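Local atomic coordinates of benzoate transport porin BenP (Acinetobacter baumannii AB307-0294, PDB entry 5DL8), a protein that probably acts as an OprD-family porin, a beta-barrel channel that lets small solutes such as benzoate across the outer membrane. Residues G154-S159 / L200-L205; I169-K174 / N221-Y226; F186-N191 / N258-D263; E216-N221 / Y226-V231. All coordinates share one frame; numbering follows the deposited sequence.

Contacts 1, 2 and 4 lie on strands that neighbour one another in the barrel wall: 155-160, 165-176, 200-210, 213-222 and 226-238. Contacts 1 and 2 each reach across one intervening strand, their segments alternating along the chain, with centres about 10 Å apart. Contact 4 joins direct neighbours, strands 213-222 and 226-238, and shares Asn221 and Tyr226 with contact 2, about 11 Å away between centres. Contact 3 leaves the wall: it packs strand 187-190 against the loop before strand 263-275, and contact 4 is nested inside the chain it closes. Its centre is about 14 Å from that of contact 2, and Tyr226 and Leu225 bridge the two, tying loop to barrel rim.

Contact 1: G154-S159 / L200-L205; sequences GTNLKS and LNYIDL
Asn156 and Tyr202 meet from two strands that run in the same direction, their CA atoms 9.2 Å apart, because strand 165-176 lies between them and pairs antiparallel with both. This is the meandering wall of an OprD-family porin barrel, where every second strand points the same way. The gap is bridged by a single pair of side chains. In both, CG sits between the backbone N and the carbonyl carbon (chi1 70° in Asn156, 76° in Tyr202), a torsion that swings amide and phenol over the middle strand. On its way the Tyr202 ring passes over Gly170 of that strand. The amide and ring planes are steeply inclined, 72° apart. Tyr202 OH is also hydrogen-bonded to Glu168 OE2, so the hydroxyl is gripped from two residues and its place is well fixed. On the same face, Asn156 touches Leu135, and Tyr202 touches Leu137; both belong to the long loop between strands 132-133 and 151-153, consistent with a loop folded into the barrel. Asn156 ND2 gives its N-H to Tyr202 OH at 3.2 Å, with the acceptor close to the amide plane.

Contact 2: I169-K174 / N221-Y226; sequences IGRVEK and NLEDLY
Arg171 and Glu223 meet in a salt bridge, Arg171 NH1 donating to Glu223 OE2 at 2.8 Å. The Arg171 chain reaches it extended, with CG anti to the backbone N (chi1 -178°). The oxygen lies near the guanidinium plane, at its edge, but the N-H comes down on it from above the carboxylate plane, 43° out, and the bond is somewhat bent. The other guanidinium nitrogens are occupied too. Arg171 NE donates at 3.0 Å to the anti lone pair of Glu173 OE2, while NH2 adds only a weak bond to the same oxygen. Water 1 accepts from Arg171 NH2 at 3.0 Å and donates to Glu223 OE1 at 2.6 Å, closing a second, indirect link. The fold explains the reach: strand 200-210 runs between the two segments in the barrel wall, and Glu223 belongs to the short connection between hairpin strands 213-222 and 226-238. Across that turn, Leu225 and Tyr226 both face Leu222 as a classic beta bulge, with Leu222 N bonded to Tyr226 O at 2.9 Å. From the intervening strand, Asn201 serves both ions, its OD1 taking a bond from Arg171 NH1 and its ND2 giving one to Glu223 OE2.

Contact 3: F186-N191 / N258-D263; sequences FSFTAN and NTFDID
Phe188 drives the edge of its ring into the face of Phe260, a T-shaped pair with centroids 4.8 Å apart and planes at 72°. Following Phe188 outward, CB points toward the loop 258-263, and CG stands anti to the backbone N (chi1 -176°), turning one ring edge to Phe260 and one face to Ile262. CD2 is the probe of the edge: it lies over the centre of the Phe260 ring, 3.5 Å from Phe260 CE1. Next along that edge, CE2 meets Phe260 CD1 at 3.7 Å. At the far end of the ring, CZ lies 4.0 Å from Ile262 CD1, which also approaches CE1. This methyl covers one face of the Phe188 ring in a CH-pi contact, 4.1 Å from its centroid and 13° off the normal. On the same face, CD1 lies 4.1 Å from Tyr226 CE2. Phe188 is held by an aromatic face at one edge and an aliphatic cap over one face. The cluster has no helix near it. Strand 187-190 forms a small antiparallel pair with strand 193-196, Tyr226 opens barrel strand 226-238, and Pro294, in the loop before strand 319-328, touches both Phe188 and Ile262.

Contact 4: E216-N221 / Y226-V231; sequences EYYFGN and YNKHYV
Tyr218 pairs with Tyr230 and Gly220 with Lys228 as the hydrogen-bonded pairs of an antiparallel beta hairpin in the porin wall, where the axes of segments 216-221 and 226-231 approach to 4.8 Å. Here the packing is tight: four backbone bonds knit the strands, such as Gly220 N to Lys228 O at 2.9 Å, and the four residues are buried. Tyr218 CB rests 3.9 Å from Tyr230 CB. The phenol of Tyr218 arches along its own strand to bring OH over Gly220. At the end of this face, water 2 links Glu216 OE1 to Tyr230 OH; Glu216 also pairs with Arg206, and Tyr230 OH bonds Lys249. The face bearing Tyr217, Phe219, His229 and Val231 is looser and partly exposed, and the side chain of Val231 is about 9 Å from a bound detergent molecule. With CG anti to the carbonyl carbon (chi1 -61°), the His229 ring takes Phe219 CD1 over one face and meets Tyr217 OH at its edge, where ND1 and the hydroxyl share a hydrogen bond of 2.8 Å. Nearer the turn, two amides lie side by side, and Asn221 ND2 gives a short bond to Asn227 OD1, 2.7 Å, with the donor tilted 16° from the carbonyl plane of Asn227.

Contact 1: G154-S159 / L200-L205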
loop_
_atom_site.group_PDB
_atom_site.type_symbol
_atom_site.label_atom_id
_atom_site.label_comp_id
_atom_site.label_asym_id
_atom_site.label_seq_id
_atom_site.Cartn_x
_atom_site.Cartn_y
_atom_site.Cartn_z
ATOM N N GLY A 154 3.303 4.256 -16.638
ATOM C CA GLY A 154 4.675 3.942 -17.138
ATOM C C GLY A 154 4.732 2.695 -17.969
ATOM O O GLY A 154 3.739 2.294 -18.555
ATOM N N THR A 155 5.934 2.114 -18.066
ATOM C CA THR A 155 6.170 0.869 -18.759
ATOM C C THR A 155 6.836 -0.085 -17.850
ATOM O O THR A 155 7.782 0.326 -17.154
ATOM C CB THR A 155 7.142 1.121 -19.871
ATOM O OG1 THR A 155 6.683 2.257 -20.576
ATOM C CG2 THR A 155 7.221 -0.043 -20.793
ATOM N N ASN A 156 6.380 -1.336 -17.831
ATOM C CA ASN A 156 7.140 -2.409 -17.188
ATOM C C ASN A 156 7.177 -3.729 -17.906
ATOM O O ASN A 156 6.410 -3.949 -18.824
ATOM C CB ASN A 156 6.738 -2.599 -15.721
ATOM C CG ASN A 156 5.318 -3.208 -15.499
ATOM O OD1 ASN A 156 4.621 -3.726 -16.377
ATOM N ND2 ASN A 156 4.979 -3.243 -14.263
ATOM N N LEU A 157 8.132 -4.570 -17.490
ATOM C CA LEU A 157 8.453 -5.886 -18.113
ATOM C C LEU A 157 8.593 -6.881 -16.979
ATOM O O LEU A 157 9.323 -6.605 -16.013
ATOM C CB LEU A 157 9.732 -5.853 -18.950
ATOM C CG LEU A 157 10.089 -7.102 -19.768
ATOM C CD1 LEU A 157 8.973 -7.455 -20.743
ATOM C CD2 LEU A 157 11.419 -6.897 -20.509
ATOM N N LYS A 158 7.770 -7.930 -17.034
ATOM C CA LYS A 158 7.755 -9.055 -16.038
ATOM C C LYS A 158 8.112 -10.359 -16.684
ATOM O O LYS A 158 7.561 -10.673 -17.716
ATOM C CB LYS A 158 6.349 -9.311 -15.534
ATOM C CG LYS A 158 5.747 -8.110 -14.985
ATOM C CD LYS A 158 4.404 -8.428 -14.438
ATOM C CE LYS A 158 3.802 -7.155 -13.959
ATOM N NZ LYS A 158 2.759 -7.547 -12.997
ATOM N N SER A 159 8.926 -11.156 -16.034
ATOM C CA SER A 159 9.239 -12.475 -16.531
ATOM C C SER A 159 9.468 -13.576 -15.466
ATOM O O SER A 159 10.157 -13.346 -14.480
ATOM C CB SER A 159 10.472 -12.314 -17.395
ATOM O OG SER A 159 10.798 -13.538 -18.040
ATOM N N LEU A 200 10.808 7.069 -11.803
ATOM C CA LEU A 200 11.268 5.983 -10.997
ATOM C C LEU A 200 11.677 4.858 -11.931
ATOM O O LEU A 200 10.835 4.322 -12.642
ATOM C CB LEU A 200 10.108 5.506 -10.085
ATOM C CG LEU A 200 10.365 4.265 -9.307
ATOM C CD1 LEU A 200 11.574 4.427 -8.394
ATOM C CD2 LEU A 200 9.178 3.905 -8.427
ATOM N N ASN A 201 12.947 4.468 -11.875
ATOM C CA ASN A 201 13.491 3.321 -12.637
ATOM C C ASN A 201 13.759 2.253 -11.604
ATOM O O ASN A 201 14.425 2.506 -10.589
ATOM C CB ASN A 201 14.816 3.703 -13.349
ATOM C CG ASN A 201 14.697 5.022 -14.130
ATOM O OD1 ASN A 201 13.934 5.123 -15.079
ATOM N ND2 ASN A 201 15.481 6.017 -13.739
ATOM N N TYR A 202 13.195 1.092 -11.812
ATOM C CA TYR A 202 13.286 0.041 -10.779
ATOM C C TYR A 202 13.619 -1.357 -11.333
ATOM O O TYR A 202 13.363 -1.634 -12.483
ATOM C CB TYR A 202 11.981 -0.006 -9.898
ATOM C CG TYR A 202 10.801 -0.634 -10.542
ATOM C CD1 TYR A 202 10.526 -2.011 -10.374
ATOM C CD2 TYR A 202 9.899 0.128 -11.278
ATOM C CE1 TYR A 202 9.438 -2.602 -10.954
ATOM C CE2 TYR A 202 8.811 -0.508 -11.881
ATOM C CZ TYR A 202 8.581 -1.848 -11.729
ATOM O OH TYR A 202 7.454 -2.424 -12.331
ATOM N N ILE A 203 14.133 -2.208 -10.461
ATOM C CA ILE A 203 14.259 -3.697 -10.687
ATOM C C ILE A 203 13.795 -4.407 -9.432
ATOM O O ILE A 203 14.071 -3.933 -8.290
ATOM C CB ILE A 203 15.644 -4.141 -11.248
ATOM C CG1 ILE A 203 15.901 -5.676 -11.194
ATOM C CG2 ILE A 203 16.742 -3.441 -10.536
ATOM C CD1 ILE A 203 16.854 -6.163 -12.293
ATOM N N ASP A 204 13.008 -5.485 -9.614
ATOM C CA ASP A 204 12.604 -6.302 -8.494
ATOM C C ASP A 204 12.847 -7.733 -8.858
ATOM O O ASP A 204 12.470 -8.104 -9.898
ATOM C CB ASP A 204 11.133 -6.059 -8.229
ATOM C CG ASP A 204 10.617 -6.825 -7.074
ATOM O OD1 ASP A 204 10.842 -6.372 -5.943
ATOM O OD2 ASP A 204 9.939 -7.859 -7.317
ATOM N N LEU A 205 13.466 -8.524 -7.994
ATOM C CA LEU A 205 13.827 -9.934 -8.187
ATOM C C LEU A 205 13.299 -10.765 -7.018
ATOM O O LEU A 205 13.428 -10.301 -5.796
ATOM C CB LEU A 205 15.352 -10.061 -8.220
ATOM C CG LEU A 205 16.080 -9.331 -9.328
ATOM C CD1 LEU A 205 17.590 -9.610 -9.294
ATOM C CD2 LEU A 205 15.579 -9.756 -10.717
#

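Contact 2: I169-K174 / N221-Y226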
loop_
_atom_site.group_PDB
_atom_site.type_symbol
_atom_site.label_atom_id
_atom_site.label_comp_id
_atom_site.label_asym_id
_atom_site.label_seq_id
_atom_site.Cartn_x
_atom_site.Cartn_y
_atom_site.Cartn_z
ATOM N N ILE A 169 11.302 -5.257 -14.255
ATOM C CA ILE A 169 11.929 -3.938 -14.417
ATOM C C ILE A 169 10.859 -2.920 -14.921
ATOM O O ILE A 169 9.899 -3.280 -15.569
ATOM C CB ILE A 169 13.168 -3.919 -15.385
ATOM C CG1 ILE A 169 12.764 -4.227 -16.818
ATOM C CG2 ILE A 169 14.275 -4.845 -14.876
ATOM C CD1 ILE A 169 13.894 -4.086 -17.830
ATOM N N GLY A 170 11.047 -1.649 -14.643
ATOM C CA GLY A 170 10.078 -0.648 -15.126
ATOM C C GLY A 170 10.609 0.785 -15.029
ATOM O O GLY A 170 11.590 1.057 -14.346
ATOM N N ARG A 171 9.986 1.659 -15.788
ATOM C CA ARG A 171 10.110 3.070 -15.612
ATOM C C ARG A 171 8.710 3.658 -15.375
ATOM O O ARG A 171 7.884 3.627 -16.227
ATOM C CB ARG A 171 10.648 3.709 -16.836
ATOM C CG ARG A 171 10.825 5.202 -16.637
ATOM C CD ARG A 171 11.686 5.732 -17.763
ATOM N NE ARG A 171 11.550 7.159 -17.869
ATOM C CZ ARG A 171 12.261 8.048 -17.184
ATOM N NH1 ARG A 171 13.219 7.696 -16.279
ATOM N NH2 ARG A 171 12.075 9.322 -17.459
ATOM N N VAL A 172 8.533 4.254 -14.214
ATOM C CA VAL A 172 7.264 4.800 -13.788
ATOM C C VAL A 172 7.360 6.352 -13.815
ATOM O O VAL A 172 8.055 6.929 -13.014
ATOM C CB VAL A 172 6.883 4.297 -12.377
ATOM C CG1 VAL A 172 5.430 4.728 -12.048
ATOM C CG2 VAL A 172 6.989 2.770 -12.262
ATOM N N GLU A 173 6.669 6.979 -14.730
ATOM C CA GLU A 173 6.776 8.403 -14.877
ATOM C C GLU A 173 5.864 9.191 -13.998
ATOM O O GLU A 173 6.189 10.316 -13.669
ATOM C CB GLU A 173 6.638 8.777 -16.359
ATOM C CG GLU A 173 7.941 8.336 -17.120
ATOM C CD GLU A 173 8.144 8.774 -18.603
ATOM O OE1 GLU A 173 7.215 9.339 -19.179
ATOM O OE2 GLU A 173 9.282 8.532 -19.195
ATOM N N LYS A 174 4.688 8.632 -13.659
ATOM C CA LYS A 174 3.651 9.343 -13.013
ATOM C C LYS A 174 2.897 8.451 -12.030
ATOM O O LYS A 174 2.840 7.245 -12.191
ATOM C CB LYS A 174 2.645 9.896 -14.036
ATOM C CG LYS A 174 3.117 10.725 -15.249
ATOM C CD LYS A 174 3.229 12.173 -14.915
ATOM C CE LYS A 174 3.043 13.099 -16.108
ATOM N NZ LYS A 174 3.952 12.762 -17.212
ATOM N N ASN A 221 15.395 3.740 -8.417
ATOM C CA ASN A 221 16.123 5.014 -8.655
ATOM C C ASN A 221 15.018 6.036 -8.882
ATOM O O ASN A 221 14.400 6.109 -9.959
ATOM C CB ASN A 221 17.163 4.893 -9.824
ATOM C CG ASN A 221 17.595 6.229 -10.396
ATOM O OD1 ASN A 221 17.548 6.401 -11.559
ATOM N ND2 ASN A 221 17.956 7.152 -9.605
ATOM N N LEU A 222 14.721 6.788 -7.834
ATOM C CA LEU A 222 13.722 7.822 -7.970
ATOM C C LEU A 222 14.426 9.109 -8.436
ATOM O O LEU A 222 14.973 9.746 -7.648
ATOM C CB LEU A 222 12.914 7.921 -6.607
ATOM C CG LEU A 222 11.679 8.779 -6.552
ATOM C CD1 LEU A 222 10.617 8.505 -7.594
ATOM C CD2 LEU A 222 11.119 8.692 -5.152
ATOM N N GLU A 223 14.487 9.384 -9.720
ATOM C CA GLU A 223 15.422 10.415 -10.222
ATOM C C GLU A 223 15.351 11.744 -9.491
ATOM O O GLU A 223 14.236 12.252 -9.295
ATOM C CB GLU A 223 15.257 10.647 -11.704
ATOM C CG GLU A 223 15.604 9.455 -12.590
ATOM C CD GLU A 223 15.387 9.729 -14.068
ATOM O OE1 GLU A 223 15.236 10.907 -14.460
ATOM O OE2 GLU A 223 15.316 8.767 -14.854
ATOM N N ASP A 224 16.498 12.277 -9.034
ATOM C CA ASP A 224 16.690 13.653 -8.392
ATOM C C ASP A 224 16.156 13.721 -6.968
ATOM O O ASP A 224 16.204 14.754 -6.324
ATOM C CB ASP A 224 15.985 14.815 -9.168
ATOM C CG ASP A 224 15.956 14.621 -10.733
ATOM O OD1 ASP A 224 17.099 14.703 -11.215
ATOM O OD2 ASP A 224 14.800 14.399 -11.418
ATOM N N LEU A 225 15.564 12.620 -6.476
ATOM C CA LEU A 225 15.120 12.544 -5.070
ATOM C C LEU A 225 16.050 11.578 -4.240
ATOM O O LEU A 225 16.873 12.034 -3.438
ATOM C CB LEU A 225 13.608 12.192 -5.001
ATOM C CG LEU A 225 12.688 12.988 -5.957
ATOM C CD1 LEU A 225 11.199 12.631 -5.788
ATOM C CD2 LEU A 225 12.856 14.452 -5.634
ATOM N N TYR A 226 15.956 10.271 -4.456
ATOM C CA TYR A 226 16.700 9.282 -3.663
ATOM C C TYR A 226 16.673 7.897 -4.345
ATOM O O TYR A 226 15.830 7.573 -5.221
ATOM C CB TYR A 226 16.218 9.251 -2.197
ATOM C CG TYR A 226 14.733 8.833 -1.970
ATOM C CD1 TYR A 226 14.367 7.493 -1.829
ATOM C CD2 TYR A 226 13.722 9.800 -1.797
ATOM C CE1 TYR A 226 12.998 7.111 -1.642
ATOM C CE2 TYR A 226 12.412 9.468 -1.588
ATOM C CZ TYR A 226 12.035 8.148 -1.536
ATOM O OH TYR A 226 10.718 7.833 -1.287
HETATM O O HOH W 1 14.605 10.943 -16.951
#

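Contact 3: F186-N191 / N258-D263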
loop_
_atom_site.group_PDB
_atom_site.type_symbol
_atom_site.label_atom_id
_atom_site.label_comp_id
_atom_site.label_asym_id
_atom_site.label_seq_id
_atom_site.Cartn_x
_atom_site.Cartn_y
_atom_site.Cartn_z
ATOM N N PHE A 186 6.088 12.074 -9.397
ATOM C CA PHE A 186 6.468 11.832 -7.994
ATOM C C PHE A 186 7.154 13.013 -7.414
ATOM O O PHE A 186 7.807 13.769 -8.154
ATOM C CB PHE A 186 7.532 10.677 -7.931
ATOM C CG PHE A 186 6.988 9.265 -8.215
ATOM C CD1 PHE A 186 6.266 8.591 -7.264
ATOM C CD2 PHE A 186 7.198 8.649 -9.449
ATOM C CE1 PHE A 186 5.707 7.330 -7.541
ATOM C CE2 PHE A 186 6.724 7.403 -9.699
ATOM C CZ PHE A 186 5.970 6.725 -8.756
ATOM N N SER A 187 7.062 13.189 -6.100
ATOM C CA SER A 187 7.778 14.285 -5.517
ATOM C C SER A 187 8.199 14.029 -4.066
ATOM O O SER A 187 7.682 13.135 -3.420
ATOM C CB SER A 187 6.942 15.616 -5.603
ATOM O OG SER A 187 5.630 15.506 -5.006
ATOM N N PHE A 188 9.130 14.829 -3.553
ATOM C CA PHE A 188 9.453 14.812 -2.145
ATOM C C PHE A 188 9.498 16.278 -1.678
ATOM O O PHE A 188 10.086 17.206 -2.345
ATOM C CB PHE A 188 10.786 14.081 -1.928
ATOM C CG PHE A 188 11.193 13.902 -0.484
ATOM C CD1 PHE A 188 10.824 12.754 0.248
ATOM C CD2 PHE A 188 12.018 14.803 0.140
ATOM C CE1 PHE A 188 11.248 12.587 1.581
ATOM C CE2 PHE A 188 12.390 14.658 1.473
ATOM C CZ PHE A 188 12.032 13.538 2.201
ATOM N N THR A 189 9.024 16.429 -0.452
ATOM C CA THR A 189 8.881 17.704 0.190
ATOM C C THR A 189 9.635 17.776 1.538
ATOM O O THR A 189 9.495 16.900 2.394
ATOM C CB THR A 189 7.314 18.007 0.314
ATOM O OG1 THR A 189 6.769 18.121 -1.028
ATOM C CG2 THR A 189 7.082 19.291 1.001
ATOM N N ALA A 190 10.384 18.861 1.775
ATOM C CA ALA A 190 10.881 19.093 3.151
ATOM C C ALA A 190 11.048 20.585 3.383
ATOM O O ALA A 190 11.461 21.310 2.446
ATOM C CB ALA A 190 12.165 18.400 3.395
ATOM N N ASN A 191 10.739 20.996 4.642
ATOM C CA ASN A 191 10.856 22.310 5.118
ATOM C C ASN A 191 9.943 23.182 4.179
ATOM O O ASN A 191 10.344 24.274 3.792
ATOM C CB ASN A 191 12.333 22.829 5.031
ATOM C CG ASN A 191 12.459 24.220 5.565
ATOM O OD1 ASN A 191 11.708 24.585 6.465
ATOM N ND2 ASN A 191 13.337 25.034 4.978
ATOM N N ASN A 258 22.223 14.984 -4.734
ATOM C CA ASN A 258 22.106 15.841 -3.542
ATOM C C ASN A 258 20.621 16.394 -3.353
ATOM O O ASN A 258 19.615 15.567 -3.446
ATOM C CB ASN A 258 23.191 16.928 -3.592
ATOM C CG ASN A 258 24.279 16.752 -2.518
ATOM O OD1 ASN A 258 24.741 17.733 -1.944
ATOM N ND2 ASN A 258 24.738 15.518 -2.292
ATOM N N THR A 259 20.472 17.721 -3.120
ATOM C CA THR A 259 19.243 18.349 -2.547
ATOM C C THR A 259 18.785 17.932 -1.085
ATOM O O THR A 259 18.713 18.818 -0.253
ATOM C CB THR A 259 18.020 18.296 -3.531
ATOM O OG1 THR A 259 18.174 19.219 -4.599
ATOM C CG2 THR A 259 16.760 18.710 -2.857
ATOM N N PHE A 260 18.475 16.664 -0.767
ATOM C CA PHE A 260 17.860 16.342 0.530
ATOM C C PHE A 260 18.717 15.816 1.686
ATOM O O PHE A 260 18.312 15.821 2.870
ATOM C CB PHE A 260 16.600 15.447 0.346
ATOM C CG PHE A 260 15.563 16.042 -0.563
ATOM C CD1 PHE A 260 14.718 17.104 -0.122
ATOM C CD2 PHE A 260 15.446 15.602 -1.874
ATOM C CE1 PHE A 260 13.743 17.665 -0.961
ATOM C CE2 PHE A 260 14.504 16.180 -2.746
ATOM C CZ PHE A 260 13.638 17.211 -2.290
ATOM N N ASP A 261 19.894 15.337 1.501
ATOM C CA ASP A 261 20.390 14.639 2.731
ATOM C C ASP A 261 19.295 13.585 3.314
ATOM O O ASP A 261 18.615 13.746 4.397
ATOM C CB ASP A 261 20.911 15.682 3.788
ATOM C CG ASP A 261 22.179 16.508 3.268
ATOM O OD1 ASP A 261 22.631 16.370 2.113
ATOM O OD2 ASP A 261 22.774 17.259 4.044
ATOM N N ILE A 262 19.003 12.636 2.456
ATOM C CA ILE A 262 18.352 11.396 2.839
ATOM C C ILE A 262 19.520 10.424 3.189
ATOM O O ILE A 262 20.470 10.278 2.429
ATOM C CB ILE A 262 17.402 10.985 1.751
ATOM C CG1 ILE A 262 16.167 11.980 1.686
ATOM C CG2 ILE A 262 16.996 9.569 1.941
ATOM C CD1 ILE A 262 15.221 11.875 0.452
ATOM N N ASP A 263 19.532 9.942 4.437
ATOM C CA ASP A 263 20.503 8.999 4.961
ATOM C C ASP A 263 19.771 8.088 6.004
ATOM O O ASP A 263 19.769 8.366 7.238
ATOM C CB ASP A 263 21.553 9.755 5.667
ATOM C CG ASP A 263 22.608 8.824 6.265
ATOM O OD1 ASP A 263 23.048 7.926 5.543
ATOM O OD2 ASP A 263 22.989 9.029 7.418
#

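Contact 4: E216-N221 / Y226-V231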
loop_
_atom_site.group_PDB
_atom_site.type_symbol
_atom_site.label_atom_id
_atom_site.label_comp_id
_atom_site.label_asym_id
_atom_site.label_seq_id
_atom_site.Cartn_x
_atom_site.Cartn_y
_atom_site.Cartn_z
ATOM N N GLU A 216 13.526 -11.470 -1.710
ATOM C CA GLU A 216 13.187 -10.431 -2.704
ATOM C C GLU A 216 14.306 -9.386 -2.656
ATOM O O GLU A 216 14.741 -8.990 -1.584
ATOM C CB GLU A 216 11.731 -9.922 -2.445
ATOM C CG GLU A 216 11.377 -8.665 -3.263
ATOM C CD GLU A 216 9.931 -8.239 -3.189
ATOM O OE1 GLU A 216 9.133 -8.832 -2.403
ATOM O OE2 GLU A 216 9.543 -7.259 -3.892
ATOM N N TYR A 217 14.824 -8.975 -3.788
ATOM C CA TYR A 217 15.628 -7.791 -3.815
ATOM C C TYR A 217 14.987 -6.751 -4.682
ATOM O O TYR A 217 14.559 -7.048 -5.820
ATOM C CB TYR A 217 16.977 -8.120 -4.451
ATOM C CG TYR A 217 17.800 -6.889 -4.743
ATOM C CD1 TYR A 217 18.380 -6.164 -3.704
ATOM C CD2 TYR A 217 17.984 -6.434 -6.023
ATOM C CE1 TYR A 217 19.103 -4.971 -3.956
ATOM C CE2 TYR A 217 18.805 -5.333 -6.297
ATOM C CZ TYR A 217 19.330 -4.566 -5.258
ATOM O OH TYR A 217 20.079 -3.408 -5.486
ATOM N N TYR A 218 14.985 -5.504 -4.235
ATOM C CA TYR A 218 14.428 -4.403 -5.092
ATOM C C TYR A 218 15.393 -3.266 -5.122
ATOM O O TYR A 218 15.971 -2.878 -4.100
ATOM C CB TYR A 218 13.116 -3.858 -4.420
ATOM C CG TYR A 218 12.513 -2.624 -5.017
ATOM C CD1 TYR A 218 11.609 -2.688 -6.034
ATOM C CD2 TYR A 218 12.840 -1.370 -4.519
ATOM C CE1 TYR A 218 11.029 -1.507 -6.560
ATOM C CE2 TYR A 218 12.316 -0.199 -5.040
ATOM C CZ TYR A 218 11.455 -0.279 -6.091
ATOM O OH TYR A 218 10.964 0.924 -6.530
ATOM N N PHE A 219 15.467 -2.626 -6.260
ATOM C CA PHE A 219 16.217 -1.373 -6.387
ATOM C C PHE A 219 15.346 -0.370 -7.121
ATOM O O PHE A 219 14.736 -0.668 -8.182
ATOM C CB PHE A 219 17.582 -1.485 -7.062
ATOM C CG PHE A 219 18.288 -0.117 -7.288
ATOM C CD1 PHE A 219 18.807 0.629 -6.224
ATOM C CD2 PHE A 219 18.395 0.439 -8.555
ATOM C CE1 PHE A 219 19.480 1.892 -6.428
ATOM C CE2 PHE A 219 19.060 1.696 -8.745
ATOM C CZ PHE A 219 19.605 2.401 -7.660
ATOM N N GLY A 220 15.255 0.808 -6.506
ATOM C CA GLY A 220 14.493 1.912 -7.116
ATOM C C GLY A 220 15.287 3.217 -7.203
ATOM O O GLY A 220 15.755 3.714 -6.186
ATOM N N ASN A 221 15.395 3.740 -8.417
ATOM C CA ASN A 221 16.123 5.014 -8.655
ATOM C C ASN A 221 15.018 6.036 -8.882
ATOM O O ASN A 221 14.400 6.109 -9.959
ATOM C CB ASN A 221 17.163 4.893 -9.824
ATOM C CG ASN A 221 17.595 6.229 -10.396
ATOM O OD1 ASN A 221 17.548 6.401 -11.559
ATOM N ND2 ASN A 221 17.956 7.152 -9.605
ATOM N N TYR A 226 15.956 10.271 -4.456
ATOM C CA TYR A 226 16.700 9.282 -3.663
ATOM C C TYR A 226 16.673 7.897 -4.345
ATOM O O TYR A 226 15.830 7.573 -5.221
ATOM C CB TYR A 226 16.218 9.251 -2.197
ATOM C CG TYR A 226 14.733 8.833 -1.970
ATOM C CD1 TYR A 226 14.367 7.493 -1.829
ATOM C CD2 TYR A 226 13.722 9.800 -1.797
ATOM C CE1 TYR A 226 12.998 7.111 -1.642
ATOM C CE2 TYR A 226 12.412 9.468 -1.588
ATOM C CZ TYR A 226 12.035 8.148 -1.536
ATOM O OH TYR A 226 10.718 7.833 -1.287
ATOM N N ASN A 227 17.640 7.124 -3.950
ATOM C CA ASN A 227 17.808 5.720 -4.382
ATOM C C ASN A 227 17.554 4.775 -3.260
ATOM O O ASN A 227 17.940 5.006 -2.138
ATOM C CB ASN A 227 19.221 5.574 -4.944
ATOM C CG ASN A 227 19.407 6.442 -6.196
ATOM O OD1 ASN A 227 18.474 6.613 -6.996
ATOM N ND2 ASN A 227 20.562 7.070 -6.318
ATOM N N LYS A 228 16.824 3.733 -3.523
ATOM C CA LYS A 228 16.379 2.837 -2.451
ATOM C C LYS A 228 16.706 1.385 -2.765
ATOM O O LYS A 228 16.440 0.893 -3.857
ATOM C CB LYS A 228 14.919 3.040 -2.240
ATOM C CG LYS A 228 14.197 2.116 -1.262
ATOM C CD LYS A 228 12.722 2.338 -1.562
ATOM C CE LYS A 228 11.677 1.717 -0.606
ATOM N NZ LYS A 228 11.487 2.397 0.719
ATOM N N HIS A 229 17.323 0.730 -1.792
ATOM C CA HIS A 229 17.540 -0.767 -1.802
ATOM C C HIS A 229 16.645 -1.436 -0.721
ATOM O O HIS A 229 16.523 -0.943 0.419
ATOM C CB HIS A 229 19.016 -1.170 -1.535
ATOM C CG HIS A 229 19.980 -0.656 -2.534
ATOM N ND1 HIS A 229 20.575 -1.467 -3.493
ATOM C CD2 HIS A 229 20.519 0.575 -2.700
ATOM C CE1 HIS A 229 21.374 -0.734 -4.250
ATOM N NE2 HIS A 229 21.374 0.499 -3.786
ATOM N N TYR A 230 16.093 -2.580 -1.090
ATOM C CA TYR A 230 15.344 -3.410 -0.206
ATOM C C TYR A 230 15.749 -4.878 -0.387
ATOM O O TYR A 230 15.814 -5.393 -1.500
ATOM C CB TYR A 230 13.832 -3.231 -0.589
ATOM C CG TYR A 230 12.932 -4.319 0.022
ATOM C CD1 TYR A 230 12.613 -4.253 1.336
ATOM C CD2 TYR A 230 12.460 -5.376 -0.694
ATOM C CE1 TYR A 230 11.821 -5.187 1.977
ATOM C CE2 TYR A 230 11.639 -6.384 -0.099
ATOM C CZ TYR A 230 11.267 -6.212 1.255
ATOM O OH TYR A 230 10.498 -7.056 2.013
ATOM N N VAL A 231 15.986 -5.548 0.723
ATOM C CA VAL A 231 16.116 -7.019 0.785
ATOM C C VAL A 231 15.103 -7.533 1.778
ATOM O O VAL A 231 15.054 -7.129 3.004
ATOM C CB VAL A 231 17.512 -7.518 1.220
ATOM C CG1 VAL A 231 17.618 -9.041 1.086
ATOM C CG2 VAL A 231 18.551 -7.041 0.273
HETATM O O HOH W 2 9.243 -9.169 0.128
#